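Side-chain contact in vibralactone Cyclase (Boreostereum vibrans, PDB 6KD0), which probably catalyses the cyclization that forms the fused bicyclic beta-lactone of vibralactone, as a member of the alpha/beta hydrolase family: residues D148-L153 with A187-D192. Numbering follows the deposited sequence.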
ATOM      1  N   ASP A 148      10.290  -0.714  10.971  1.00 19.14           N
ATOM      2  CA  ASP A 148      11.154  -1.002   9.820  1.00 17.44           C
ATOM      3  C   ASP A 148      10.802  -0.118   8.632  1.00 18.44           C
ATOM      4  O   ASP A 148      11.691   0.408   7.955  1.00 17.24           O
ATOM      5  CB  ASP A 148      11.046  -2.466   9.393  1.00 18.46           C
ATOM      6  CG  ASP A 148      11.708  -3.436  10.382  1.00 20.63           C
ATOM      7  OD1 ASP A 148      12.343  -3.000  11.370  1.00 21.26           O
ATOM      8  OD2 ASP A 148      11.580  -4.657  10.148  1.00 19.63           O
ATOM      9  N   VAL A 149       9.509   0.031   8.348  1.00 16.79           N
ATOM     10  CA  VAL A 149       9.087   0.891   7.242  1.00 16.16           C
ATOM     11  C   VAL A 149       9.591   2.309   7.465  1.00 15.65           C
ATOM     12  O   VAL A 149      10.084   2.978   6.538  1.00 17.18           O
ATOM     13  CB  VAL A 149       7.555   0.838   7.098  1.00 16.29           C
ATOM     14  CG1 VAL A 149       7.054   1.921   6.136  1.00 18.56           C
ATOM     15  CG2 VAL A 149       7.112  -0.570   6.617  1.00 17.01           C
ATOM     16  N   TYR A 150       9.526   2.775   8.711  1.00 16.74           N
ATOM     17  CA  TYR A 150       9.962   4.134   9.007  1.00 15.24           C
ATOM     18  C   TYR A 150      11.472   4.272   8.884  1.00 18.54           C
ATOM     19  O   TYR A 150      11.972   5.272   8.362  1.00 18.33           O
ATOM     20  CB  TYR A 150       9.509   4.529  10.407  1.00 18.32           C
ATOM     21  CG  TYR A 150       9.597   6.012  10.658  1.00 18.41           C
ATOM     22  CD1 TYR A 150       8.768   6.896   9.976  1.00 17.92           C
ATOM     23  CD2 TYR A 150      10.475   6.526  11.593  1.00 20.01           C
ATOM     24  CE1 TYR A 150       8.834   8.251  10.216  1.00 18.02           C
ATOM     25  CE2 TYR A 150      10.545   7.889  11.835  1.00 21.03           C
ATOM     26  CZ  TYR A 150       9.731   8.734  11.148  1.00 19.75           C
ATOM     27  OH  TYR A 150       9.793  10.086  11.407  1.00 21.31           O
ATOM     28  N   ALA A 151      12.221   3.299   9.406  1.00 15.49           N
ATOM     29  CA  ALA A 151      13.674   3.335   9.252  1.00 17.42           C
ATOM     30  C   ALA A 151      14.072   3.371   7.774  1.00 20.11           C
ATOM     31  O   ALA A 151      14.995   4.097   7.382  1.00 20.22           O
ATOM     32  CB  ALA A 151      14.295   2.133   9.952  1.00 19.83           C
ATOM     33  N   GLY A 152      13.374   2.594   6.948  1.00 17.25           N
ATOM     34  CA  GLY A 152      13.636   2.611   5.523  1.00 18.22           C
ATOM     35  C   GLY A 152      13.325   3.953   4.902  1.00 18.09           C
ATOM     36  O   GLY A 152      14.033   4.405   3.996  1.00 19.57           O
ATOM     37  N   LEU A 153      12.255   4.610   5.381  1.00 19.21           N
ATOM     38  CA  LEU A 153      11.880   5.926   4.862  1.00 18.69           C
ATOM     39  C   LEU A 153      12.954   6.951   5.203  1.00 23.22           C
ATOM     40  O   LEU A 153      13.333   7.775   4.359  1.00 17.75           O
ATOM     41  CB  LEU A 153      10.526   6.349   5.439  1.00 18.67           C
ATOM     42  CG  LEU A 153       9.908   7.652   4.909  1.00 20.20           C
ATOM     43  CD1 LEU A 153       9.587   7.516   3.423  1.00 16.99           C
ATOM     44  CD2 LEU A 153       8.656   8.060   5.698  1.00 20.43           C
ATOM     45  N   ALA A 187       3.533   8.188   7.659  1.00 20.34           N
ATOM     46  CA  ALA A 187       3.281   9.575   7.262  1.00 18.20           C
ATOM     47  C   ALA A 187       2.960  10.456   8.469  1.00 20.26           C
ATOM     48  O   ALA A 187       3.418  11.614   8.545  1.00 20.74           O
ATOM     49  CB  ALA A 187       2.149   9.615   6.236  1.00 21.57           C
ATOM     50  N   HIS A 188       2.202   9.928   9.442  1.00 19.94           N
ATOM     51  CA  HIS A 188       1.996  10.718  10.665  1.00 19.16           C
ATOM     52  C   HIS A 188       3.312  10.944  11.407  1.00 20.64           C
ATOM     53  O   HIS A 188       3.643  12.082  11.811  1.00 20.25           O
ATOM     54  CB  HIS A 188       1.001  10.037  11.592  1.00 20.57           C
ATOM     55  CG  HIS A 188      -0.405  10.089  11.101  1.00 20.35           C
ATOM     56  ND1 HIS A 188      -0.861   9.277  10.086  1.00 17.94           N
ATOM     57  CD2 HIS A 188      -1.459  10.850  11.483  1.00 20.01           C
ATOM     58  CE1 HIS A 188      -2.140   9.524   9.872  1.00 18.06           C
ATOM     59  NE2 HIS A 188      -2.527  10.479  10.703  1.00 21.05           N
ATOM     60  N   TRP A 189       4.064   9.856  11.617  1.00 17.46           N
ATOM     61  CA  TRP A 189       5.358   9.960  12.288  1.00 19.09           C
ATOM     62  C   TRP A 189       6.263  10.983  11.608  1.00 18.63           C
ATOM     63  O   TRP A 189       6.907  11.800  12.275  1.00 20.67           O
ATOM     64  CB  TRP A 189       6.033   8.596  12.328  1.00 19.07           C
ATOM     65  CG  TRP A 189       5.421   7.647  13.293  1.00 20.67           C
ATOM     66  CD1 TRP A 189       4.514   7.935  14.273  1.00 20.85           C
ATOM     67  CD2 TRP A 189       5.699   6.254  13.394  1.00 20.17           C
ATOM     68  NE1 TRP A 189       4.195   6.795  14.967  1.00 21.15           N
ATOM     69  CE2 TRP A 189       4.923   5.750  14.454  1.00 21.82           C
ATOM     70  CE3 TRP A 189       6.536   5.383  12.690  1.00 19.91           C
ATOM     71  CZ2 TRP A 189       4.968   4.410  14.840  1.00 20.84           C
ATOM     72  CZ3 TRP A 189       6.571   4.048  13.063  1.00 19.80           C
ATOM     73  CH2 TRP A 189       5.787   3.573  14.127  1.00 22.04           C
ATOM     74  N   ALA A 190       6.316  10.953  10.276  1.00 17.66           N
ATOM     75  CA  ALA A 190       7.216  11.828   9.537  1.00 19.85           C
ATOM     76  C   ALA A 190       6.773  13.277   9.648  1.00 24.28           C
ATOM     77  O   ALA A 190       7.615  14.187   9.718  1.00 21.31           O
ATOM     78  CB  ALA A 190       7.281  11.391   8.069  1.00 19.71           C
ATOM     79  N   ARG A 191       5.452  13.512   9.651  1.00 20.69           N
ATOM     80  CA  ARG A 191       4.954  14.862   9.851  1.00 22.48           C
ATOM     81  C   ARG A 191       5.501  15.433  11.142  1.00 26.15           C
ATOM     82  O   ARG A 191       5.951  16.584  11.182  1.00 23.87           O
ATOM     83  CB  ARG A 191       3.425  14.865   9.879  1.00 21.38           C
ATOM     84  CG  ARG A 191       2.835  16.224  10.218  1.00 27.91           C
ATOM     85  CD  ARG A 191       1.386  16.081  10.639  1.00 25.39           C
ATOM     86  NE  ARG A 191       1.284  15.242  11.831  1.00 21.37           N
ATOM     87  CZ  ARG A 191       0.163  14.677  12.265  1.00 22.07           C
ATOM     88  NH1 ARG A 191      -0.979  14.871  11.619  1.00 18.74           N
ATOM     89  NH2 ARG A 191       0.183  13.928  13.361  1.00 20.20           N
ATOM     90  N   ASP A 192       5.529  14.621  12.194  1.00 23.21           N
ATOM     91  CA  ASP A 192       5.945  15.162  13.485  1.00 28.19           C
ATOM     92  C   ASP A 192       7.454  15.126  13.736  1.00 28.24           C
ATOM     93  O   ASP A 192       7.924  15.723  14.710  1.00 23.23           O
ATOM     94  CB  ASP A 192       5.205  14.418  14.585  1.00 21.67           C
ATOM     95  CG  ASP A 192       3.711  14.609  14.477  1.00 27.07           C
ATOM     96  OD1 ASP A 192       3.302  15.686  13.956  1.00 25.16           O
ATOM     97  OD2 ASP A 192       2.957  13.688  14.867  1.00 26.89           O
TER
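Tyr-150 and Trp-189 make a T-shaped (edge-to-face) aromatic contact between two helices of the alpha/beta hydrolase fold. Tyr-150 lies on helix 144-158. Trp-189 lies on helix 178-192, which follows what is probably the nucleophile elbow. The axes of the two short segments come within 10.7 Å and make an angle of 48°, and the tyrosine spans much of that gap. Its CG stands anti to the backbone N (chi1 -165°), which carries the ring across to the second helix. Trp-189 turns the edge of its six-membered ring onto one face of the tyrosine, with the planes at 85° and the centroids 5.4 Å apart. Trp-189 CE3 lies 3.7 Å from Tyr-150 CG. Farther along the tyrosine ring, Trp-189 CB comes to 3.5 Å from Tyr-150 CE1. Ala-190 CA sits at the ring edge, 3.6 Å from Tyr-150 OH. Leu-153 adds a looser apolar touch, with its CD2 4.3 Å from Ala-190 CB. The phenol OH is hydrogen-bonded to Asp-193 OD2, just past the segment 187-192. A serine in place of Tyr-150 would probably leave the tryptophan edge without its aromatic face and Asp-193 without this partner. Between the two segments the contact is mainly apolar and aromatic, while one polar bond at the far end of the tyrosine probably helps hold the ring in place.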